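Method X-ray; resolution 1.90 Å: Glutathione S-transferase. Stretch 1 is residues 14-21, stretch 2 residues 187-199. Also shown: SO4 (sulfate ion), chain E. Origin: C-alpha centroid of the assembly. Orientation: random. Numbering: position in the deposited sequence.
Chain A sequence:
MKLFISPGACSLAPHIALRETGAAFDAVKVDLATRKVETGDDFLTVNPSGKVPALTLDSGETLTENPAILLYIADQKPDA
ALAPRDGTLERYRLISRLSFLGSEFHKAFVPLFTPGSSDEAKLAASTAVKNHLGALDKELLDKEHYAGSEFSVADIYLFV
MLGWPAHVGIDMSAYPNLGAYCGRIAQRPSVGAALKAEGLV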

# COMPACT_ATOMS: atom_id res chain seq x y z
N PRO A 14 -12.07 -7.81 3.14
CA PRO A 14 -12.57 -8.59 2.01
C PRO A 14 -13.74 -9.50 2.41
O PRO A 14 -14.60 -9.77 1.54
CB PRO A 14 -11.34 -9.33 1.46
CG PRO A 14 -10.35 -9.26 2.57
CD PRO A 14 -10.63 -7.99 3.35
N HIS A 15 -13.79 -9.97 3.66
CA HIS A 15 -14.98 -10.74 4.16
C HIS A 15 -16.25 -9.89 3.95
O HIS A 15 -17.23 -10.39 3.34
CB HIS A 15 -14.77 -11.13 5.63
CG HIS A 15 -15.73 -12.15 6.15
ND1 HIS A 15 -15.62 -12.70 7.42
CD2 HIS A 15 -16.76 -12.78 5.55
CE1 HIS A 15 -16.63 -13.56 7.61
NE2 HIS A 15 -17.31 -13.66 6.46
N ILE A 16 -16.26 -8.68 4.46
CA ILE A 16 -17.42 -7.74 4.30
C ILE A 16 -17.69 -7.51 2.79
O ILE A 16 -18.85 -7.56 2.38
CB ILE A 16 -17.18 -6.44 5.06
CG1 ILE A 16 -17.23 -6.70 6.57
CG2 ILE A 16 -18.17 -5.37 4.62
CD1 ILE A 16 -16.63 -5.63 7.44
N ALA A 17 -16.66 -7.26 1.99
CA ALA A 17 -16.78 -6.94 0.54
C ALA A 17 -17.47 -8.08 -0.22
O ALA A 17 -18.30 -7.81 -1.10
CB ALA A 17 -15.41 -6.60 -0.03
N LEU A 18 -17.08 -9.32 0.02
CA LEU A 18 -17.71 -10.49 -0.63
C LEU A 18 -19.20 -10.56 -0.24
O LEU A 18 -20.00 -10.96 -1.12
CB LEU A 18 -16.96 -11.77 -0.24
CG LEU A 18 -15.59 -11.89 -0.90
CD1 LEU A 18 -14.74 -12.91 -0.17
CD2 LEU A 18 -15.72 -12.25 -2.36
N ARG A 19 -19.53 -10.27 1.01
CA ARG A 19 -20.94 -10.18 1.48
C ARG A 19 -21.66 -9.03 0.74
O ARG A 19 -22.84 -9.21 0.41
CB ARG A 19 -21.05 -10.02 2.99
CG ARG A 19 -20.64 -11.30 3.71
CD ARG A 19 -20.82 -11.29 5.21
NE ARG A 19 -20.25 -12.53 5.73
CZ ARG A 19 -20.89 -13.67 5.93
NH1 ARG A 19 -22.19 -13.75 5.72
NH2 ARG A 19 -20.22 -14.72 6.34
N GLU A 20 -20.98 -7.92 0.47
CA GLU A 20 -21.54 -6.75 -0.26
C GLU A 20 -21.78 -7.09 -1.74
O GLU A 20 -22.71 -6.48 -2.35
CB GLU A 20 -20.66 -5.51 -0.06
CG GLU A 20 -20.81 -4.86 1.30
CD GLU A 20 -22.05 -3.96 1.49
OE1 GLU A 20 -22.66 -3.52 0.49
OE2 GLU A 20 -22.38 -3.66 2.63
N THR A 21 -21.03 -8.00 -2.33
CA THR A 21 -21.19 -8.35 -3.76
C THR A 21 -22.07 -9.60 -3.97
O THR A 21 -22.49 -9.82 -5.13
CB THR A 21 -19.82 -8.50 -4.45
OG1 THR A 21 -19.18 -9.65 -3.90
CG2 THR A 21 -18.98 -7.25 -4.33
S SO4 E . -24.80 1.85 -1.38
O1 SO4 E . -25.03 2.10 0.01
O2 SO4 E . -26.04 1.46 -1.97
O3 SO4 E . -23.82 0.81 -1.55
O4 SO4 E . -24.31 3.06 -1.98
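Stretch 2 187-199: QRPSVGAALKAEG

The strongest tie between the two stretches is a salt bridge at the start of the second helix. Glu20, whose chi1 and chi2 are both m, turns its carboxylate to meet the guanidinium of Arg188 edge-on. Arg188 NE donates to Glu20 OE2 at 2.7 Å and Arg188 NH2 to Glu20 OE1 at 2.8 Å, a two-pronged arrangement that matches two parallel N-H groups to two carboxylate oxygens. Ser190 OG adds a very short hydrogen bond, 2.5 Å, to Glu20 OE2. A water bridges the same site, donating to Glu20 OE2 at 2.8 Å and accepting from Ser190 N, 2.9 Å away; this backbone amide lies in the first turn of the helix, where no preceding turn supplies an acceptor. Elsewhere on its edge the Arg188 guanidinium meets a sulfate ion, probably from the crystallisation liquor, Arg188 NH1 donating to sulfate O1 at 2.9 Å.

A second polar clamp closes the far end. His15 ND1 donates to Glu198 OE2 at 2.7 Å and a nearly straight 173°, while His15 NE2 accepts from Arg19 NH2 at 3.1 Å. An imidazole suits this place because it can donate from one nitrogen and accept at the other, linking the glutamate of one helix to the arginine one turn along its own.

Between these clamps two helices pack. Residues 14-21 are helical throughout, continuing a helix that begins earlier; in stretch 2, Arg188 occupies the N-cap position and the helix begins at Pro189. Gly199 then leaves it with positive phi, a conformation that favours glycine, in a Schellman motif. The axes approach to 8.5 Å, and their directions differ by 133°, so the helices run obliquely antiparallel. The backbones come close: Arg19 CA lies 5.1 Å from Ser190 CA, and Ile16 CA 5.7 Å from Val191 CA.

Ala194 lies at the centre of this packing. Its methyl sits over the His15 ring, with Ala194 CB 4.0 Å from the ring centroid and almost on the normal, and Ala194 CB also meets Ile16 CG1 at 3.6 Å. Branched Ile16 reaches Val191 as well, Ile16 CG2 to Val191 CG2 being 3.8 Å. Arg19 fits as a knob among Ser190, Ala193, Ala194 and Ala197. Its aliphatic part lies against the backbone, Arg19 CD being 3.5 Å from Ser190 O, and its guanidinium extends along the alanines, with Arg19 NH2 3.4 Å from Ala197 CB. In all, the contact buries 525 Å², counting both sides.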

# COMPACT_ATOMS: atom_id res chain seq x y z
N GLN A 187 -24.51 -0.71 10.49
CA GLN A 187 -25.95 -1.04 10.29
C GLN A 187 -26.10 -1.78 8.96
O GLN A 187 -27.18 -2.32 8.74
CB GLN A 187 -26.80 0.23 10.33
CG GLN A 187 -26.59 1.04 11.61
CD GLN A 187 -27.72 2.00 11.85
OE1 GLN A 187 -27.93 2.95 11.09
NE2 GLN A 187 -28.48 1.74 12.91
N ARG A 188 -25.08 -1.80 8.10
CA ARG A 188 -25.22 -2.52 6.82
C ARG A 188 -25.33 -4.00 7.14
O ARG A 188 -24.63 -4.48 8.03
CB ARG A 188 -24.06 -2.21 5.88
CG ARG A 188 -23.97 -0.74 5.52
CD ARG A 188 -22.82 -0.48 4.58
NE ARG A 188 -23.07 -1.09 3.29
CZ ARG A 188 -23.62 -0.46 2.25
NH1 ARG A 188 -23.96 0.82 2.34
NH2 ARG A 188 -23.80 -1.09 1.12
N PRO A 189 -26.30 -4.69 6.52
CA PRO A 189 -26.49 -6.14 6.71
C PRO A 189 -25.23 -6.99 6.48
O PRO A 189 -24.94 -7.86 7.27
CB PRO A 189 -27.57 -6.50 5.68
CG PRO A 189 -28.32 -5.22 5.41
CD PRO A 189 -27.34 -4.09 5.67
N SER A 190 -24.50 -6.71 5.39
CA SER A 190 -23.19 -7.35 5.07
C SER A 190 -22.26 -7.25 6.28
O SER A 190 -21.58 -8.20 6.58
CB SER A 190 -22.55 -6.66 3.91
OG SER A 190 -22.03 -5.40 4.36
N VAL A 191 -22.24 -6.11 6.95
CA VAL A 191 -21.25 -5.84 8.02
C VAL A 191 -21.61 -6.66 9.26
O VAL A 191 -20.74 -7.42 9.75
CB VAL A 191 -21.10 -4.32 8.24
CG1 VAL A 191 -20.15 -4.01 9.37
CG2 VAL A 191 -20.63 -3.67 6.96
N GLY A 192 -22.88 -6.58 9.71
CA GLY A 192 -23.35 -7.39 10.85
C GLY A 192 -23.14 -8.88 10.64
O GLY A 192 -22.65 -9.55 11.57
N ALA A 193 -23.44 -9.38 9.43
CA ALA A 193 -23.27 -10.81 9.07
C ALA A 193 -21.79 -11.23 9.16
O ALA A 193 -21.51 -12.30 9.71
CB ALA A 193 -23.83 -11.06 7.69
N ALA A 194 -20.86 -10.41 8.62
CA ALA A 194 -19.40 -10.72 8.73
C ALA A 194 -18.96 -10.67 10.20
O ALA A 194 -18.27 -11.59 10.65
CB ALA A 194 -18.54 -9.80 7.89
N LEU A 195 -19.42 -9.67 10.95
CA LEU A 195 -19.04 -9.53 12.39
C LEU A 195 -19.52 -10.80 13.10
O LEU A 195 -18.75 -11.36 13.88
CB LEU A 195 -19.70 -8.27 12.98
CG LEU A 195 -18.91 -6.96 13.11
CD1 LEU A 195 -17.62 -6.88 12.30
CD2 LEU A 195 -19.81 -5.78 12.77
N LYS A 196 -20.74 -11.27 12.82
CA LYS A 196 -21.32 -12.46 13.48
C LYS A 196 -20.57 -13.71 13.03
O LYS A 196 -20.17 -14.49 13.92
CB LYS A 196 -22.84 -12.55 13.22
CG LYS A 196 -23.56 -13.61 14.05
CD LYS A 196 -25.07 -13.46 14.11
CE LYS A 196 -25.76 -14.52 14.96
NZ LYS A 196 -27.17 -14.74 14.55
N ALA A 197 -20.34 -13.91 11.73
CA ALA A 197 -19.62 -15.11 11.21
C ALA A 197 -18.21 -15.23 11.82
O ALA A 197 -17.72 -16.37 11.91
CB ALA A 197 -19.57 -15.09 9.69
N GLU A 198 -17.55 -14.12 12.17
CA GLU A 198 -16.16 -14.13 12.71
C GLU A 198 -16.18 -14.19 14.25
O GLU A 198 -15.10 -14.47 14.83
CB GLU A 198 -15.37 -12.92 12.25
CG GLU A 198 -15.02 -12.98 10.77
CD GLU A 198 -13.88 -12.06 10.34
OE1 GLU A 198 -13.23 -11.47 11.21
OE2 GLU A 198 -13.64 -11.96 9.10
N GLY A 199 -17.38 -14.07 14.84
CA GLY A 199 -17.58 -14.18 16.30
C GLY A 199 -17.26 -12.88 17.00
O GLY A 199 -16.80 -12.93 18.14
O HOH W 1 -24.85 -4.70 3.26